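Local coordinates for diaminopimelate decarboxylase (Psychromonas ingrahamii, PDB 4XG1), which catalyses the pyridoxal 5'-phosphate-dependent decarboxylation of meso-diaminopimelate to L-lysine, the last step of lysine biosynthesis, working as a homodimer, at the interface of chains A and B. Sequence-based numbering; all coordinates share one arbitrary frame. Chains: chain A/B, Diaminopimelate decarboxylase.

Contacts 1 and 2 lie about 16 Å apart, measured between the centres of their C-alpha atoms, on one two-fold symmetric homodimer interface. They share no residue, but one chain B segment runs through both: B:Val344, B:Gly345 and B:Pro346 serve contact 2, and two positions on B:Cys348 reaches contact 1. Contact 1 joins this cysteine to the cofactor-lysine region of chain A, so it completes an active site. Contact 2 flanks it, with strands of chain B packed on loops and a helix of chain A. Docking at contact 2 can therefore help set where the catalytic segment lies, and symmetry repeats both.

Contact 1: the interface of chains A and B. Residues chain A 61, 64, 82-83, 85-86, 89, 379; chain B 348, 383-386.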
loop_
_atom_site.group_PDB
_atom_site.type_symbol
_atom_site.label_atom_id
_atom_site.label_comp_id
_atom_site.label_asym_id
_atom_site.label_seq_id
_atom_site.Cartn_x
_atom_site.Cartn_y
_atom_site.Cartn_z
ATOM N N LYS A 61 0.497 13.681 -8.673
ATOM C CA LYS A 61 0.818 12.459 -7.957
ATOM C C LYS A 61 1.289 12.678 -6.524
ATOM O O LYS A 61 1.223 11.760 -5.721
ATOM C CB LYS A 61 1.930 11.722 -8.719
ATOM C CG LYS A 61 3.225 12.500 -8.615
ATOM C CD LYS A 61 4.209 12.325 -9.730
ATOM C CE LYS A 61 4.536 10.867 -9.913
ATOM N NZ LYS A 61 3.755 10.357 -11.093
ATOM N N SER A 64 -3.023 14.684 -4.578
ATOM C CA SER A 64 -4.040 14.861 -5.638
ATOM C C SER A 64 -5.366 15.316 -5.082
ATOM O O SER A 64 -6.354 15.351 -5.768
ATOM C CB SER A 64 -4.222 13.525 -6.387
ATOM O OG SER A 64 -2.974 12.902 -6.584
ATOM N N VAL A 82 -0.411 11.766 -14.631
ATOM C CA VAL A 82 0.029 10.461 -15.118
ATOM C C VAL A 82 -1.075 9.444 -15.380
ATOM O O VAL A 82 -0.786 8.300 -15.698
ATOM C CB VAL A 82 1.001 9.820 -14.149
ATOM C CG1 VAL A 82 2.248 10.681 -14.018
ATOM C CG2 VAL A 82 0.355 9.632 -12.769
ATOM N N SER A 83 -2.330 9.864 -15.308
ATOM C CA SER A 83 -3.431 8.957 -15.543
ATOM C C SER A 83 -4.678 9.736 -15.856
ATOM O O SER A 83 -4.765 10.928 -15.574
ATOM C CB SER A 83 -3.695 8.075 -14.323
ATOM O OG SER A 83 -4.204 8.843 -13.237
ATOM N N GLY A 85 -7.334 9.219 -14.232
ATOM C CA GLY A 85 -7.813 9.541 -12.930
ATOM C C GLY A 85 -7.330 10.933 -12.510
ATOM O O GLY A 85 -8.113 11.753 -11.993
ATOM N N GLU A 86 -6.049 11.210 -12.771
ATOM C CA GLU A 86 -5.501 12.532 -12.460
ATOM C C GLU A 86 -6.067 13.608 -13.364
ATOM O O GLU A 86 -6.348 14.729 -12.893
ATOM C CB GLU A 86 -3.974 12.531 -12.497
ATOM C CG GLU A 86 -3.409 11.718 -11.326
ATOM C CD GLU A 86 -1.925 11.867 -11.118
ATOM O OE1 GLU A 86 -1.257 12.438 -12.000
ATOM O OE2 GLU A 86 -1.436 11.447 -10.044
ATOM N N ARG A 89 -9.398 14.450 -11.908
ATOM C CA ARG A 89 -9.240 15.170 -10.661
ATOM C C ARG A 89 -8.994 16.619 -10.976
ATOM O O ARG A 89 -9.576 17.497 -10.347
ATOM C CB ARG A 89 -8.061 14.603 -9.827
ATOM C CG ARG A 89 -8.427 13.410 -8.969
ATOM C CD ARG A 89 -7.225 12.903 -8.170
ATOM N NE ARG A 89 -7.602 11.951 -7.120
ATOM C CZ ARG A 89 -8.179 12.302 -5.971
ATOM N NH1 ARG A 89 -8.462 13.573 -5.679
ATOM N NH2 ARG A 89 -8.497 11.385 -5.093
ATOM N N THR A 379 -1.462 10.008 -1.007
ATOM C CA THR A 379 -1.563 9.453 -2.346
ATOM C C THR A 379 -1.100 8.009 -2.413
ATOM O O THR A 379 -1.529 7.290 -3.309
ATOM C CB THR A 379 -0.766 10.231 -3.418
ATOM O OG1 THR A 379 0.617 10.406 -3.057
ATOM C CG2 THR A 379 -1.376 11.523 -3.613
ATOM N N CYS B 348 4.705 5.992 -11.968
ATOM C CA CYS B 348 5.829 6.862 -12.229
ATOM C C CYS B 348 7.039 6.726 -11.301
ATOM O O CYS B 348 7.762 7.719 -11.069
ATOM C CB CYS B 348 5.339 8.273 -12.123
ATOM S SG CYS B 348 4.671 8.553 -10.469
ATOM N N ASN B 383 -4.678 3.272 -4.457
ATOM C CA ASN B 383 -5.045 4.084 -5.615
ATOM C C ASN B 383 -3.927 5.006 -6.113
ATOM O O ASN B 383 -4.202 5.964 -6.790
ATOM C CB ASN B 383 -6.255 4.948 -5.282
ATOM C CG ASN B 383 -7.464 4.127 -4.953
ATOM O OD1 ASN B 383 -7.957 4.175 -3.831
ATOM N ND2 ASN B 383 -7.983 3.364 -5.947
ATOM N N TYR B 384 -2.672 4.704 -5.792
ATOM C CA TYR B 384 -1.578 5.586 -6.159
ATOM C C TYR B 384 -1.589 5.893 -7.661
ATOM O O TYR B 384 -1.952 5.040 -8.465
ATOM C CB TYR B 384 -0.289 4.943 -5.687
ATOM C CG TYR B 384 0.986 5.745 -5.878
ATOM C CD1 TYR B 384 1.035 7.118 -5.636
ATOM C CD2 TYR B 384 2.130 5.109 -6.302
ATOM C CE1 TYR B 384 2.209 7.837 -5.801
ATOM C CE2 TYR B 384 3.301 5.807 -6.478
ATOM C CZ TYR B 384 3.339 7.172 -6.219
ATOM O OH TYR B 384 4.521 7.833 -6.427
ATOM N N ASN B 385 -1.263 7.132 -8.022
ATOM C CA ASN B 385 -1.420 7.660 -9.403
ATOM C C ASN B 385 -2.889 7.704 -9.825
ATOM O O ASN B 385 -3.194 7.743 -10.999
ATOM C CB ASN B 385 -0.644 6.839 -10.421
ATOM C CG ASN B 385 0.856 7.098 -10.396
ATOM O OD1 ASN B 385 1.571 6.679 -11.321
ATOM N ND2 ASN B 385 1.358 7.704 -9.314
ATOM N N SER B 386 -3.804 7.706 -8.854
ATOM C CA SER B 386 -5.214 7.787 -9.119
ATOM C C SER B 386 -5.638 6.723 -10.094
ATOM O O SER B 386 -6.371 6.990 -11.036
ATOM C CB SER B 386 -5.610 9.185 -9.612
ATOM O OG SER B 386 -5.482 10.139 -8.553
HETATM O O HOH W 1 -6.495 6.391 -13.677
HETATM O O HOH W 2 -2.975 10.795 -8.142
HETATM O O HOH W 3 0.103 6.388 -13.588
#
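Two chains build this active-site wall. A:Lys61 is the lysine that carries pyridoxal phosphate in this family, and B:Cys348 is the likely proton donor. The cysteine sulfur and the lysine tip are modelled impossibly close, so their separation says nothing beyond neighbourhood.

B:Asn385 hides the most surface in this patch, 56 Å², and its side chain can be followed from CB outward. Its CG stands anti to the carbonyl carbon (chi1 -76°), and the chain crosses A:Val82 at about a right angle. CB lies 3.8 Å from the methyl CG2 of A:Val82, and the amide carbon CG packs on the same methyl. At the tip the two amide atoms part. OD1 accepts the backbone N of B:Cys348 at 3.3 Å, in the carbonyl plane and on a lone pair, and also meets water 3, which reaches the carbonyl O of A:Val82. ND2 sits 3.5 Å above the centre of the B:Tyr384 ring, and its bond to B:Cys348 SG is weak. Methyl, ring and backbone N-H together should fix the amide's rotation and help position the cysteine.

The backbone of B:Asn385 bonds too: its O takes the hydroxyl OG of A:Ser83 at 2.7 Å, in the carbonyl plane with a C=O to donor angle of 156°. That hydroxyl also accepts A:Glu86 N at 3.0 Å, so the helix N-cap serine links both chains. Water 2 joins A:Ser64 OG, A:Glu86 OE2 and B:Ser386 OG, lying 2.5 Å from the carboxylate oxygen OE2. B:Tyr384 passes A:Thr379 obliquely, its ring CD1 lying 3.5 Å from the carbonyl O of A:Thr379.

In the fold, chain A offers the 3-10 helix 60-62 after strand 54-59 and the start of helix 84-92 after strand 78-81 of its TIM barrel; chain B inserts 3-10 helix 384-386 and the loop beyond strand 338-344.

Contact 2: the interface of chains A and B. Residues chain A 105-107, 127, 130, 133, 171; chain B 291-292, 294, 303, 344-346.
B:Phe292, on strand 284-294, buries more surface than any other residue in this patch of the dimer interface, 80 Å², and marks its tightly packed part. One face of its ring takes A:Ser127 OG and A:Glu130 N, both offset toward the rim; its own neighbour B:Glu291 CB lies over the centre of the opposite face. The carbonyl O of A:Val105 comes in at the edge, in the ring plane, 3.2 Å from CD2. The ring in turn puts CE1 over the centre of the A:Arg133 guanidinium, 3.5 Å above it, with the two planes tilted 49° apart.

A:Arg133, on helix 128-140, is bent at chi3 (-76°), which brings its tip to B:Glu291. NH1 and NH2 both donate to the same carboxylate oxygen, OE1, in a salt bridge 2.9 Å long from NH1. Both nitrogens converge on that one atom, an end-on grip, and the guanidinium and carboxylate planes cross steeply. NH1 also donates to the carbonyl O of A:Lys107 at 2.9 Å, on a lone pair, which should help fix the rotation of the guanidinium, with the ring edge atom CE1 over its face.

Toward A:Lys171 the contact loosens into bonds between lysine tips and backbone, and a water-mediated link. Water 4 bridges A:Val105 N, 3.2 Å away, and B:Pro346 O. B:Lys294 NZ reaches the carbonyl O of A:Lys171 from above its plane. The extended A:Lys171 chain slides antiparallel along B:Val344, CD lying 3.5 Å from the methyl CG2, and its ammonium NZ ends 2.6 Å from the carbonyl O of B:Gly345, 39° out of that carbonyl's plane.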
loop_
_atom_site.group_PDB
_atom_site.type_symbol
_atom_site.label_atom_id
_atom_site.label_comp_id
_atom_site.label_asym_id
_atom_site.label_seq_id
_atom_site.Cartn_x
_atom_site.Cartn_y
_atom_site.Cartn_z
ATOM N N VAL A 105 4.725 6.063 -18.687
ATOM C CA VAL A 105 5.137 5.040 -19.635
ATOM C C VAL A 105 4.034 4.147 -20.124
ATOM O O VAL A 105 4.287 3.333 -21.009
ATOM C CB VAL A 105 6.213 4.056 -19.069
ATOM C CG1 VAL A 105 7.524 4.753 -18.855
ATOM C CG2 VAL A 105 5.768 3.403 -17.766
ATOM N N GLY A 106 2.871 4.177 -19.482
ATOM C CA GLY A 106 1.857 3.119 -19.720
ATOM C C GLY A 106 0.490 3.639 -20.107
ATOM O O GLY A 106 -0.511 2.999 -19.838
ATOM N N LYS A 107 0.463 4.784 -20.779
ATOM C CA LYS A 107 -0.777 5.419 -21.155
ATOM C C LYS A 107 -1.621 4.514 -22.034
ATOM O O LYS A 107 -1.136 4.018 -23.050
ATOM C CB LYS A 107 -0.509 6.709 -21.908
ATOM C CG LYS A 107 0.367 7.701 -21.169
ATOM C CD LYS A 107 0.515 8.972 -21.985
ATOM C CE LYS A 107 1.541 9.936 -21.422
ATOM N NZ LYS A 107 2.960 9.557 -21.722
ATOM N N SER A 127 7.946 5.981 -25.139
ATOM C CA SER A 127 8.339 4.879 -25.968
ATOM C C SER A 127 7.903 5.121 -27.399
ATOM O O SER A 127 7.097 5.994 -27.682
ATOM C CB SER A 127 7.756 3.576 -25.479
ATOM O OG SER A 127 6.393 3.467 -25.847
ATOM N N GLU A 130 4.452 3.985 -28.083
ATOM C CA GLU A 130 3.479 4.910 -27.555
ATOM C C GLU A 130 3.156 5.968 -28.604
ATOM O O GLU A 130 2.000 6.377 -28.717
ATOM C CB GLU A 130 3.987 5.565 -26.234
ATOM C CG GLU A 130 3.021 6.546 -25.558
ATOM C CD GLU A 130 3.650 7.425 -24.489
ATOM O OE1 GLU A 130 4.725 7.079 -23.940
ATOM O OE2 GLU A 130 3.075 8.494 -24.189
ATOM N N ARG A 133 0.649 4.607 -30.848
ATOM C CA ARG A 133 -0.633 4.525 -30.209
ATOM C C ARG A 133 -1.308 5.901 -30.202
ATOM O O ARG A 133 -2.499 6.003 -30.475
ATOM C CB ARG A 133 -0.496 3.978 -28.784
ATOM C CG ARG A 133 -1.820 3.961 -28.054
ATOM C CD ARG A 133 -1.733 3.312 -26.698
ATOM N NE ARG A 133 -1.674 1.860 -26.794
ATOM C CZ ARG A 133 -1.638 1.051 -25.748
ATOM N NH1 ARG A 133 -1.628 1.553 -24.522
ATOM N NH2 ARG A 133 -1.601 -0.244 -25.937
ATOM N N LYS A 171 12.883 2.013 -16.614
ATOM C CA LYS A 171 11.836 1.923 -17.632
ATOM C C LYS A 171 11.527 3.238 -18.357
ATOM O O LYS A 171 10.877 3.229 -19.384
ATOM C CB LYS A 171 10.556 1.373 -17.013
ATOM C CG LYS A 171 9.876 2.258 -15.973
ATOM C CD LYS A 171 8.643 1.558 -15.415
ATOM C CE LYS A 171 8.016 2.365 -14.284
ATOM N NZ LYS A 171 6.759 1.743 -13.758
ATOM N N GLU B 291 1.131 -3.514 -22.568
ATOM C CA GLU B 291 0.816 -2.356 -23.355
ATOM C C GLU B 291 1.934 -2.142 -24.362
ATOM O O GLU B 291 1.688 -2.148 -25.564
ATOM C CB GLU B 291 0.667 -1.119 -22.470
ATOM C CG GLU B 291 -0.379 -1.259 -21.367
ATOM C CD GLU B 291 -1.787 -0.913 -21.813
ATOM O OE1 GLU B 291 -2.067 -0.853 -23.038
ATOM O OE2 GLU B 291 -2.632 -0.743 -20.922
ATOM N N PHE B 292 3.152 -1.961 -23.874
ATOM C CA PHE B 292 4.279 -1.662 -24.723
ATOM C C PHE B 292 5.478 -2.529 -24.417
ATOM O O PHE B 292 5.590 -3.084 -23.316
ATOM C CB PHE B 292 4.736 -0.251 -24.508
ATOM C CG PHE B 292 3.656 0.763 -24.619
ATOM C CD1 PHE B 292 2.821 0.778 -25.709
ATOM C CD2 PHE B 292 3.511 1.730 -23.651
ATOM C CE1 PHE B 292 1.832 1.719 -25.816
ATOM C CE2 PHE B 292 2.529 2.691 -23.753
ATOM C CZ PHE B 292 1.693 2.686 -24.852
ATOM N N LYS B 294 9.618 -1.973 -24.635
ATOM C CA LYS B 294 10.721 -1.061 -24.861
ATOM C C LYS B 294 12.024 -1.834 -24.905
ATOM O O LYS B 294 12.393 -2.498 -23.922
ATOM C CB LYS B 294 10.832 -0.069 -23.738
ATOM C CG LYS B 294 9.831 1.036 -23.814
ATOM C CD LYS B 294 10.066 2.006 -22.682
ATOM C CE LYS B 294 11.340 2.758 -22.867
ATOM N NZ LYS B 294 11.253 4.056 -22.146
ATOM N N ILE B 303 5.938 -3.216 -20.442
ATOM C CA ILE B 303 5.097 -2.315 -19.708
ATOM C C ILE B 303 3.679 -2.859 -19.723
ATOM O O ILE B 303 3.059 -2.922 -20.766
ATOM C CB ILE B 303 5.162 -0.937 -20.356
ATOM C CG1 ILE B 303 6.611 -0.475 -20.302
ATOM C CG2 ILE B 303 4.266 0.050 -19.624
ATOM C CD1 ILE B 303 6.853 0.806 -21.019
ATOM N N VAL B 344 7.043 -4.291 -15.796
ATOM C CA VAL B 344 6.799 -3.075 -15.036
ATOM C C VAL B 344 5.461 -2.410 -15.407
ATOM O O VAL B 344 4.926 -2.625 -16.488
ATOM C CB VAL B 344 7.949 -2.065 -15.232
ATOM C CG1 VAL B 344 9.283 -2.657 -14.820
ATOM C CG2 VAL B 344 8.011 -1.596 -16.682
ATOM N N GLY B 345 4.947 -1.576 -14.515
ATOM C CA GLY B 345 3.621 -1.032 -14.691
ATOM C C GLY B 345 3.694 0.407 -15.110
ATOM O O GLY B 345 4.773 0.942 -15.255
ATOM N N PRO B 346 2.532 1.064 -15.230
ATOM C CA PRO B 346 2.471 2.461 -15.609
ATOM C C PRO B 346 2.820 3.478 -14.539
ATOM O O PRO B 346 2.845 4.675 -14.834
ATOM C CB PRO B 346 1.009 2.649 -15.996
ATOM C CG PRO B 346 0.459 1.261 -16.135
ATOM C CD PRO B 346 1.189 0.498 -15.090
HETATM O O HOH W 4 5.299 6.166 -15.508
#